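PDB 4S1I: pyridoxal kinase, which phosphorylates the 5'-hydroxyl group of pyridoxal, with ATP as the phosphate donor, to give pyridoxal 5'-phosphate. Local coordinates for the interface of chains A and B. Coordinates in Å, arbitrary orientation; residue numbers count along the deposited sequence, not the author numbering. Chains: chain A, Pyridoxal kinase; chain B, Pyridoxal kinase.

The interface of chains A and B. Residues chain A 36-37, 40, 55; chain B 36-37, 40, 55.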
ATOM      1  N   VAL A  36       2.519  -9.175   0.395  1.00 17.31           N
ATOM      2  CA  VAL A  36       2.580  -9.894   1.704  1.00 19.19           C
ATOM      3  C   VAL A  36       3.664  -9.139   2.510  1.00 19.61           C
ATOM      4  O   VAL A  36       4.777  -8.897   2.052  1.00 21.43           O
ATOM      5  CB  VAL A  36       3.009 -11.341   1.586  1.00 20.50           C
ATOM      6  CG1 VAL A  36       3.166 -11.957   2.943  1.00 23.12           C
ATOM      7  CG2 VAL A  36       1.970 -12.131   0.809  1.00 22.16           C
ATOM      8  N   LEU A  37       3.277  -8.687   3.672  1.00 18.49           N
ATOM      9  CA  LEU A  37       4.152  -7.837   4.499  1.00 19.41           C
ATOM     10  C   LEU A  37       5.033  -8.619   5.449  1.00 20.76           C
ATOM     11  O   LEU A  37       4.642  -9.684   5.939  1.00 20.50           O
ATOM     12  CB  LEU A  37       3.295  -6.890   5.315  1.00 18.98           C
ATOM     13  CG  LEU A  37       2.265  -6.103   4.532  1.00 20.06           C
ATOM     14  CD1 LEU A  37       1.531  -5.123   5.409  1.00 20.88           C
ATOM     15  CD2 LEU A  37       2.743  -5.480   3.224  1.00 19.60           C
ATOM     16  N   HIS A  40       5.235  -4.548  10.162  1.00 17.88           N
ATOM     17  CA  HIS A  40       4.214  -3.493  10.250  1.00 17.43           C
ATOM     18  C   HIS A  40       4.783  -2.443  11.167  1.00 17.81           C
ATOM     19  O   HIS A  40       4.584  -2.491  12.399  1.00 18.77           O
ATOM     20  CB  HIS A  40       2.868  -3.982  10.674  1.00 19.98           C
ATOM     21  CG  HIS A  40       1.779  -2.966  10.845  1.00 18.80           C
ATOM     22  ND1 HIS A  40       0.777  -3.099  11.799  1.00 19.67           N
ATOM     23  CD2 HIS A  40       1.541  -1.793  10.231  1.00 19.07           C
ATOM     24  CE1 HIS A  40      -0.055  -2.062  11.704  1.00 20.23           C
ATOM     25  NE2 HIS A  40       0.380  -1.269  10.733  1.00 19.62           N
ATOM     26  N   VAL A  55       6.512  -9.271  11.303  1.00 21.10           N
ATOM     27  CA  VAL A  55       5.440 -10.260  11.149  1.00 21.26           C
ATOM     28  C   VAL A  55       5.950 -11.621  11.707  1.00 23.57           C
ATOM     29  O   VAL A  55       7.102 -12.070  11.496  1.00 24.13           O
ATOM     30  CB  VAL A  55       5.079 -10.328   9.690  1.00 22.49           C
ATOM     31  CG1 VAL A  55       4.225 -11.501   9.379  1.00 24.05           C
ATOM     32  CG2 VAL A  55       4.387  -9.049   9.297  1.00 21.12           C
TER
ATOM     33  N   VAL B  36      -2.076   3.343   8.893  1.00 16.47           N
ATOM     34  CA  VAL B  36      -1.899   2.441  10.030  1.00 18.91           C
ATOM     35  C   VAL B  36      -2.893   1.294   9.868  1.00 17.13           C
ATOM     36  O   VAL B  36      -4.098   1.516   9.648  1.00 19.47           O
ATOM     37  CB  VAL B  36      -2.181   3.155  11.374  1.00 19.59           C
ATOM     38  CG1 VAL B  36      -2.037   2.194  12.480  1.00 18.62           C
ATOM     39  CG2 VAL B  36      -1.191   4.296  11.554  1.00 19.46           C
ATOM     40  N   LEU B  37      -2.384   0.080   9.891  1.00 17.04           N
ATOM     41  CA  LEU B  37      -3.189  -1.109   9.623  1.00 17.26           C
ATOM     42  C   LEU B  37      -3.846  -1.640  10.883  1.00 17.39           C
ATOM     43  O   LEU B  37      -3.287  -1.613  11.923  1.00 18.28           O
ATOM     44  CB  LEU B  37      -2.367  -2.198   8.922  1.00 17.36           C
ATOM     45  CG  LEU B  37      -1.531  -1.687   7.730  1.00 18.63           C
ATOM     46  CD1 LEU B  37      -0.767  -2.864   7.136  1.00 21.26           C
ATOM     47  CD2 LEU B  37      -2.269  -0.827   6.687  1.00 19.31           C
ATOM     48  N   HIS B  40      -3.666  -7.683   9.164  1.00 20.71           N
ATOM     49  CA  HIS B  40      -2.785  -8.121   8.068  1.00 19.77           C
ATOM     50  C   HIS B  40      -3.275  -9.500   7.594  1.00 22.03           C
ATOM     51  O   HIS B  40      -2.931 -10.524   8.115  1.00 21.07           O
ATOM     52  CB  HIS B  40      -1.325  -8.165   8.493  1.00 21.97           C
ATOM     53  CG  HIS B  40      -0.362  -8.667   7.443  1.00 21.63           C
ATOM     54  ND1 HIS B  40       0.811  -9.297   7.791  1.00 21.89           N
ATOM     55  CD2 HIS B  40      -0.352  -8.590   6.083  1.00 22.01           C
ATOM     56  CE1 HIS B  40       1.462  -9.624   6.683  1.00 22.82           C
ATOM     57  NE2 HIS B  40       0.798  -9.168   5.643  1.00 20.71           N
ATOM     58  N   VAL B  55      -4.320  -6.792  14.083  1.00 20.09           N
ATOM     59  CA  VAL B  55      -3.193  -6.120  14.733  1.00 20.51           C
ATOM     60  C   VAL B  55      -3.412  -6.032  16.239  1.00 21.09           C
ATOM     61  O   VAL B  55      -4.537  -5.766  16.699  1.00 23.50           O
ATOM     62  CB  VAL B  55      -3.021  -4.735  14.123  1.00 19.99           C
ATOM     63  CG1 VAL B  55      -2.054  -3.861  14.902  1.00 22.15           C
ATOM     64  CG2 VAL B  55      -2.544  -4.851  12.698  1.00 19.34           C
TER
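This patch of the A–B interface is a nearly twofold exchange of histidines. A:His40 and B:His40 each cross to the other chain and meet the end of its strand 33-37. Pyridoxal kinases of this family are typically dimers, so the contact probably belongs to the biological dimer.

Two hydrogen bonds carry the polar part. The backbone N-H of A:Leu37 donates to NE2 of B:His40, with 3.2 Å between the N and NE2 and 153° at the hydrogen. The backbone N of B:Leu37 and NE2 of A:His40 repeat this at 3.2 Å. Neither donor lies in the imidazole plane; A:Leu37 N is tilted 28° out of that of B:His40. The backbone N-H donating to NE2 suggests that this nitrogen lacks a proton, so the neutral form with the hydrogen on ND1 is likely. CE1 of A:His40 also lies 3.3 Å from the carbonyl O of B:Leu37.

Apolar contacts lie beside the bonds. In A:His40 and B:His40, CG is anti to the backbone N (chi1 178° in A:His40), which extends the ring toward the partner. The leucine crosses the ring obliquely, with A:Leu37 CB 3.6 Å from B:His40 CE1. Its CD1 sits over one face of that ring, toward the rim. The two leucines meet tip to tip, A:Leu37 CD1 to B:Leu37 CD1 at 3.7 Å. A:Val55 and B:Val55 come to the ND1–CE1 side at about a right angle; B:Val55 CG2 is 3.9 Å from A:His40 CE1.

A:Leu37 and B:Leu37 close strand 33-37, A:His40 and B:His40 lie in the short strand 39-41, and A:Val55 and B:Val55 are in the loop between strand 52-54 and helix 57-69.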